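Local coordinates for McyG protein (Microcystis aeruginosa PCC 7806, PDB 4R0M), which appears to activate phenylalanine as its adenylate, as the adenylation and peptidyl carrier part of a microcystin synthetase, at residues A[190-195]-A[399-404]; A[373-378]-A[389-394]. All coordinates share one frame; numbering follows the deposited sequence.

Interaction 1: residues A[190-195]-A[399-404]; sequences KGVILT and KGYYNN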
loop_
_atom_site.group_PDB
_atom_site.type_symbol
_atom_site.label_atom_id
_atom_site.label_comp_id
_atom_site.label_asym_id
_atom_site.label_seq_id
_atom_site.Cartn_x
_atom_site.Cartn_y
_atom_site.Cartn_z
ATOM N N LYS A 190 -4.499 -4.949 13.307
ATOM C CA LYS A 190 -3.239 -4.827 14.033
ATOM C C LYS A 190 -2.713 -3.392 13.944
ATOM O O LYS A 190 -2.501 -2.868 12.849
ATOM C CB LYS A 190 -2.202 -5.821 13.490
ATOM C CG LYS A 190 -2.786 -7.143 12.994
ATOM C CD LYS A 190 -1.765 -8.276 12.956
ATOM C CE LYS A 190 -0.757 -8.141 11.823
ATOM N NZ LYS A 190 -1.329 -8.471 10.487
ATOM N N GLY A 191 -2.508 -2.767 15.100
ATOM C CA GLY A 191 -2.102 -1.364 15.168
ATOM C C GLY A 191 -0.606 -1.142 15.247
ATOM O O GLY A 191 -0.006 -1.280 16.313
ATOM N N VAL A 192 -0.009 -0.780 14.115
ATOM C CA VAL A 192 1.432 -0.559 14.044
ATOM C C VAL A 192 1.806 0.797 14.641
ATOM O O VAL A 192 1.353 1.840 14.167
ATOM C CB VAL A 192 1.958 -0.673 12.597
ATOM C CG1 VAL A 192 3.462 -0.443 12.554
ATOM C CG2 VAL A 192 1.612 -2.036 12.006
ATOM N N ILE A 193 2.619 0.766 15.696
ATOM C CA ILE A 193 3.124 1.981 16.328
ATOM C C ILE A 193 4.395 2.435 15.615
ATOM O O ILE A 193 5.354 1.671 15.491
ATOM C CB ILE A 193 3.406 1.778 17.839
ATOM C CG1 ILE A 193 2.111 1.441 18.591
ATOM C CG2 ILE A 193 4.060 3.018 18.442
ATOM C CD1 ILE A 193 2.323 0.907 19.995
ATOM N N LEU A 194 4.389 3.675 15.138
ATOM C CA LEU A 194 5.562 4.251 14.491
ATOM C C LEU A 194 6.008 5.531 15.186
ATOM O O LEU A 194 5.242 6.491 15.317
ATOM C CB LEU A 194 5.310 4.500 12.999
ATOM C CG LEU A 194 4.962 3.297 12.111
ATOM C CD1 LEU A 194 4.674 3.758 10.691
ATOM C CD2 LEU A 194 6.064 2.247 12.117
ATOM N N THR A 195 7.255 5.521 15.644
ATOM C CA THR A 195 7.854 6.671 16.306
ATOM C C THR A 195 8.428 7.623 15.261
ATOM O O THR A 195 8.557 7.255 14.087
ATOM C CB THR A 195 8.973 6.231 17.272
ATOM O OG1 THR A 195 10.022 5.599 16.531
ATOM C CG2 THR A 195 8.436 5.255 18.309
ATOM N N LYS A 399 8.523 -1.252 16.948
ATOM C CA LYS A 399 8.914 -1.955 18.166
ATOM C C LYS A 399 7.795 -2.829 18.733
ATOM O O LYS A 399 8.059 -3.750 19.511
ATOM C CB LYS A 399 9.415 -0.965 19.222
ATOM C CG LYS A 399 10.820 -0.446 18.952
ATOM C CD LYS A 399 11.116 0.812 19.753
ATOM C CE LYS A 399 12.461 1.410 19.366
ATOM N NZ LYS A 399 12.598 2.817 19.843
ATOM N N GLY A 400 6.553 -2.544 18.340
ATOM C CA GLY A 400 5.402 -3.313 18.813
ATOM C C GLY A 400 4.046 -2.792 18.369
ATOM O O GLY A 400 3.908 -1.628 17.984
ATOM N N TYR A 401 3.045 -3.666 18.426
ATOM C CA TYR A 401 1.667 -3.312 18.092
ATOM C C TYR A 401 0.950 -2.700 19.291
ATOM O O TYR A 401 1.360 -2.895 20.435
ATOM C CB TYR A 401 0.896 -4.537 17.592
ATOM C CG TYR A 401 1.438 -5.142 16.317
ATOM C CD1 TYR A 401 0.991 -4.708 15.071
ATOM C CD2 TYR A 401 2.397 -6.156 16.356
ATOM C CE1 TYR A 401 1.483 -5.264 13.900
ATOM C CE2 TYR A 401 2.895 -6.718 15.191
ATOM C CZ TYR A 401 2.436 -6.266 13.967
ATOM O OH TYR A 401 2.929 -6.821 12.809
ATOM N N TYR A 402 -0.124 -1.963 19.019
ATOM C CA TYR A 402 -0.903 -1.301 20.061
ATOM C C TYR A 402 -1.775 -2.291 20.835
ATOM O O TYR A 402 -2.564 -3.029 20.238
ATOM C CB TYR A 402 -1.764 -0.189 19.453
ATOM C CG TYR A 402 -2.542 0.614 20.471
ATOM C CD1 TYR A 402 -1.930 1.642 21.188
ATOM C CD2 TYR A 402 -3.890 0.352 20.714
ATOM C CE1 TYR A 402 -2.638 2.381 22.122
ATOM C CE2 TYR A 402 -4.606 1.085 21.648
ATOM C CZ TYR A 402 -3.973 2.098 22.348
ATOM O OH TYR A 402 -4.671 2.833 23.275
ATOM N N ASN A 403 -1.619 -2.288 22.160
ATOM C CA ASN A 403 -2.418 -3.109 23.085
ATOM C C ASN A 403 -2.606 -4.566 22.649
ATOM O O ASN A 403 -3.730 -5.068 22.586
ATOM C CB ASN A 403 -3.779 -2.449 23.362
ATOM C CG ASN A 403 -3.675 -1.248 24.288
ATOM O OD1 ASN A 403 -2.586 -0.873 24.728
ATOM N ND2 ASN A 403 -4.816 -0.641 24.593
ATOM N N ASN A 404 -1.496 -5.236 22.351
ATOM C CA ASN A 404 -1.536 -6.606 21.853
ATOM C C ASN A 404 -0.271 -7.386 22.214
ATOM O O ASN A 404 0.555 -7.691 21.347
ATOM C CB ASN A 404 -1.762 -6.603 20.334
ATOM C CG ASN A 404 -2.540 -7.811 19.852
ATOM O OD1 ASN A 404 -2.495 -8.886 20.455
ATOM N ND2 ASN A 404 -3.262 -7.638 18.753
#
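Gly191 and Tyr402 meet backbone to backbone: Tyr402 N donates to Gly191 O at 2.8 Å, in the plane of the carbonyl, with an N-H...O angle of 149°. The same oxygen takes a CA-H...O contact from Tyr401 CA at 3.2 Å. This is a single beta bridge, centred on Val192 and Tyr401, and glycine suits its place because a CB on Gly191 would press against Tyr402 CB.

Strand 190-195 opens with Lys190 and Gly191, the last two residues of the glycine-rich TSGSTGMPKG sequence that marks the phosphate-binding A3 motif of ANL adenylation domains. It forms a hairpin with strand 176-182, and the loop 399-404 lies along its other edge.

Apolar contacts are made mainly by Tyr401. With CG anti to its carbonyl carbon (chi1 -63°), its ring runs alongside Lys190 and Val192, Tyr401 CE1 meeting Val192 CG2 at 3.7 Å and Tyr401 CD1 meeting Lys190 CB at 3.7 Å. Leu407 and Val411 of helix 405-411 add further apolar cover to this ring. Branched Ile193 makes a van der Waals contact through its CB with Gly400 O at 3.4 Å, and Ile193 CD1 lies at the edge of the Tyr402 ring.

Polar groups find partners outside the two segments. Tyr401 suits its place by carrying a hydroxyl at the tip of the ring, and its OH is hydrogen-bonded to Glu338 OE2, while Ile193 O accepts a hydrogen bond from Thr398 OG1.

Interaction 2: residues A[373-378]-A[389-394]; sequences RIVDQE and RLQIQG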
loop_
_atom_site.group_PDB
_atom_site.type_symbol
_atom_site.label_atom_id
_atom_site.label_comp_id
_atom_site.label_asym_id
_atom_site.label_seq_id
_atom_site.Cartn_x
_atom_site.Cartn_y
_atom_site.Cartn_z
ATOM N N ARG A 373 17.093 -11.081 7.196
ATOM C CA ARG A 373 17.535 -12.478 7.172
ATOM C C ARG A 373 16.421 -13.458 6.788
ATOM O O ARG A 373 15.231 -13.157 6.923
ATOM C CB ARG A 373 18.168 -12.876 8.514
ATOM C CG ARG A 373 17.190 -13.013 9.671
ATOM C CD ARG A 373 17.907 -13.426 10.944
ATOM N NE ARG A 373 16.977 -13.891 11.971
ATOM C CZ ARG A 373 17.332 -14.261 13.200
ATOM N NH1 ARG A 373 18.605 -14.218 13.576
ATOM N NH2 ARG A 373 16.410 -14.672 14.057
ATOM N N ILE A 374 16.834 -14.630 6.306
ATOM C CA ILE A 374 15.923 -15.710 5.935
ATOM C C ILE A 374 16.210 -16.919 6.824
ATOM O O ILE A 374 17.302 -17.493 6.772
ATOM C CB ILE A 374 16.077 -16.088 4.440
ATOM C CG1 ILE A 374 15.692 -14.914 3.523
ATOM C CG2 ILE A 374 15.289 -17.348 4.100
ATOM C CD1 ILE A 374 14.233 -14.494 3.560
ATOM N N VAL A 375 15.227 -17.292 7.643
ATOM C CA VAL A 375 15.392 -18.378 8.615
ATOM C C VAL A 375 14.442 -19.553 8.376
ATOM O O VAL A 375 13.451 -19.431 7.649
ATOM C CB VAL A 375 15.223 -17.882 10.074
ATOM C CG1 VAL A 375 16.337 -16.916 10.448
ATOM C CG2 VAL A 375 13.854 -17.251 10.287
ATOM N N ASP A 376 14.762 -20.689 8.994
ATOM C CA ASP A 376 13.881 -21.856 8.999
ATOM C C ASP A 376 12.885 -21.767 10.160
ATOM O O ASP A 376 12.808 -20.742 10.840
ATOM C CB ASP A 376 14.698 -23.158 9.070
ATOM C CG ASP A 376 15.649 -23.207 10.268
ATOM O OD1 ASP A 376 15.457 -22.452 11.246
ATOM O OD2 ASP A 376 16.599 -24.018 10.229
ATOM N N GLN A 377 12.142 -22.851 10.385
ATOM C CA GLN A 377 11.152 -22.930 11.465
ATOM C C GLN A 377 11.784 -22.812 12.856
ATOM O O GLN A 377 11.113 -22.439 13.819
ATOM C CB GLN A 377 10.358 -24.238 11.366
ATOM C CG GLN A 377 9.604 -24.437 10.056
ATOM C CD GLN A 377 8.227 -23.793 10.050
ATOM O OE1 GLN A 377 8.075 -22.603 10.333
ATOM N NE2 GLN A 377 7.213 -24.584 9.715
ATOM N N GLU A 378 13.076 -23.124 12.939
ATOM C CA GLU A 378 13.823 -23.146 14.199
ATOM C C GLU A 378 14.449 -21.792 14.553
ATOM O O GLU A 378 15.110 -21.664 15.590
ATOM C CB GLU A 378 14.926 -24.212 14.129
ATOM C CG GLU A 378 14.434 -25.650 14.026
ATOM C CD GLU A 378 14.138 -26.275 15.379
ATOM O OE1 GLU A 378 14.891 -26.015 16.344
ATOM O OE2 GLU A 378 13.157 -27.043 15.474
ATOM N N ARG A 389 11.514 -17.981 6.114
ATOM C CA ARG A 389 10.750 -16.855 6.657
ATOM C C ARG A 389 11.620 -15.602 6.753
ATOM O O ARG A 389 12.736 -15.649 7.282
ATOM C CB ARG A 389 10.158 -17.191 8.034
ATOM C CG ARG A 389 9.659 -18.622 8.190
ATOM C CD ARG A 389 8.601 -18.772 9.280
ATOM N NE ARG A 389 8.932 -18.092 10.535
ATOM C CZ ARG A 389 9.735 -18.581 11.478
ATOM N NH1 ARG A 389 10.319 -19.760 11.321
ATOM N NH2 ARG A 389 9.966 -17.882 12.580
ATOM N N LEU A 390 11.102 -14.487 6.239
ATOM C CA LEU A 390 11.817 -13.213 6.267
ATOM C C LEU A 390 11.684 -12.527 7.619
ATOM O O LEU A 390 10.575 -12.321 8.117
ATOM C CB LEU A 390 11.328 -12.285 5.148
ATOM C CG LEU A 390 11.885 -10.854 5.086
ATOM C CD1 LEU A 390 13.370 -10.824 4.749
ATOM C CD2 LEU A 390 11.100 -10.023 4.085
ATOM N N GLN A 391 12.825 -12.177 8.203
ATOM C CA GLN A 391 12.861 -11.434 9.461
ATOM C C GLN A 391 13.699 -10.167 9.314
ATOM O O GLN A 391 14.758 -10.179 8.680
ATOM C CB GLN A 391 13.382 -12.310 10.604
ATOM C CG GLN A 391 12.415 -13.411 11.018
ATOM C CD GLN A 391 12.959 -14.318 12.107
ATOM O OE1 GLN A 391 14.172 -14.464 12.272
ATOM N NE2 GLN A 391 12.056 -14.943 12.856
ATOM N N ILE A 392 13.209 -9.076 9.896
ATOM C CA ILE A 392 13.811 -7.754 9.712
ATOM C C ILE A 392 14.089 -7.047 11.041
ATOM O O ILE A 392 13.417 -7.307 12.042
ATOM C CB ILE A 392 12.936 -6.848 8.802
ATOM C CG1 ILE A 392 11.562 -6.578 9.435
ATOM C CG2 ILE A 392 12.784 -7.462 7.416
ATOM C CD1 ILE A 392 10.752 -5.504 8.737
ATOM N N GLN A 393 15.086 -6.165 11.042
ATOM C CA GLN A 393 15.405 -5.340 12.213
ATOM C C GLN A 393 16.035 -4.001 11.817
ATOM O O GLN A 393 16.459 -3.817 10.674
ATOM C CB GLN A 393 16.308 -6.092 13.203
ATOM C CG GLN A 393 17.733 -6.332 12.721
ATOM C CD GLN A 393 18.654 -6.865 13.807
ATOM O OE1 GLN A 393 18.244 -7.061 14.953
ATOM N NE2 GLN A 393 19.912 -7.101 13.449
ATOM N N GLY A 394 16.090 -3.073 12.769
ATOM C CA GLY A 394 16.657 -1.749 12.536
ATOM C C GLY A 394 15.783 -0.643 13.091
ATOM O O GLY A 394 14.631 -0.877 13.469
#
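An antiparallel strand pair in an antiparallel sheet of the adenylation domain brings Arg373, Ile374 and Val375 opposite Gln391, Leu390 and Arg389, the last three in a sequence resembling the A6 motif of adenylation enzymes. Arg373 with Gln391 and Val375 with Arg389 are hydrogen-bonded pairs, each closed by two backbone bonds; Gln391 N donates to Arg373 O at 2.9 Å, and Val375 N to Arg389 O at 3.0 Å. Ile374 and Leu390 form the non-hydrogen-bonded pair between them.

Side chains of Arg373, Val375, Arg389 and Gln391 share one face. There Arg373 has its CG between the backbone N and the carbonyl carbon (chi1 71°), and its chain then runs extended to bring the guanidinium beside the Gln391 amide. Arg373 NE and Arg373 NH2 both donate to Gln391 OE1, each at 2.9 Å. The oxygen lies in the guanidinium plane and the two flat groups are only 22° apart, while Trp416 engages the same guanidinium by a cation-pi contact. Val375 CG2 packs crosswise on the amide, 3.4 Å from Gln391 OE1, and also lies over one face of the Arg389 guanidinium. Glutamine suits this place because its NE2 can meanwhile donate to Thr418 OG1 and Asn379 OD1; Asn379 OD1 also accepts from Arg389 NH2.

On the other face Ile374 CD1 touches Leu390 CD1 at 4.0 Å. Leu390 also packs on Ile372 and Phe334, so isoleucine and leucine suit this buried apolar face. A leucine in place of Arg373 takes both donors from Gln391 OE1, and the amide, held then through its NE2, would probably be freer to turn. One buried carboxamide thus has its oxygen gripped twice and its nitrogen shared out, which should fix its rotation and tie the strand pair to the loop after strand 370-375 and to strand 416-419.

Overall arrangement
Both contacts lie in the adenylation domain, their centres about 20 Å apart and their nearest atoms about 7 Å apart without touching. They use consecutive parts of the chain: interaction 2 takes strand 388-394, and interaction 1 the loop after it, just before helix 405-411. Each is partly buried and brings a side chain, Val192 or Leu390, to about 7 Å from the phenylalanyl-adenylate. Interaction 2 joins strands close in sequence by regular strand pairing, with a polar network on one face and apolar chains on the other. Interaction 1 joins segments some 200 residues apart through a single backbone bond, relying more on an aromatic ring and aliphatic groups.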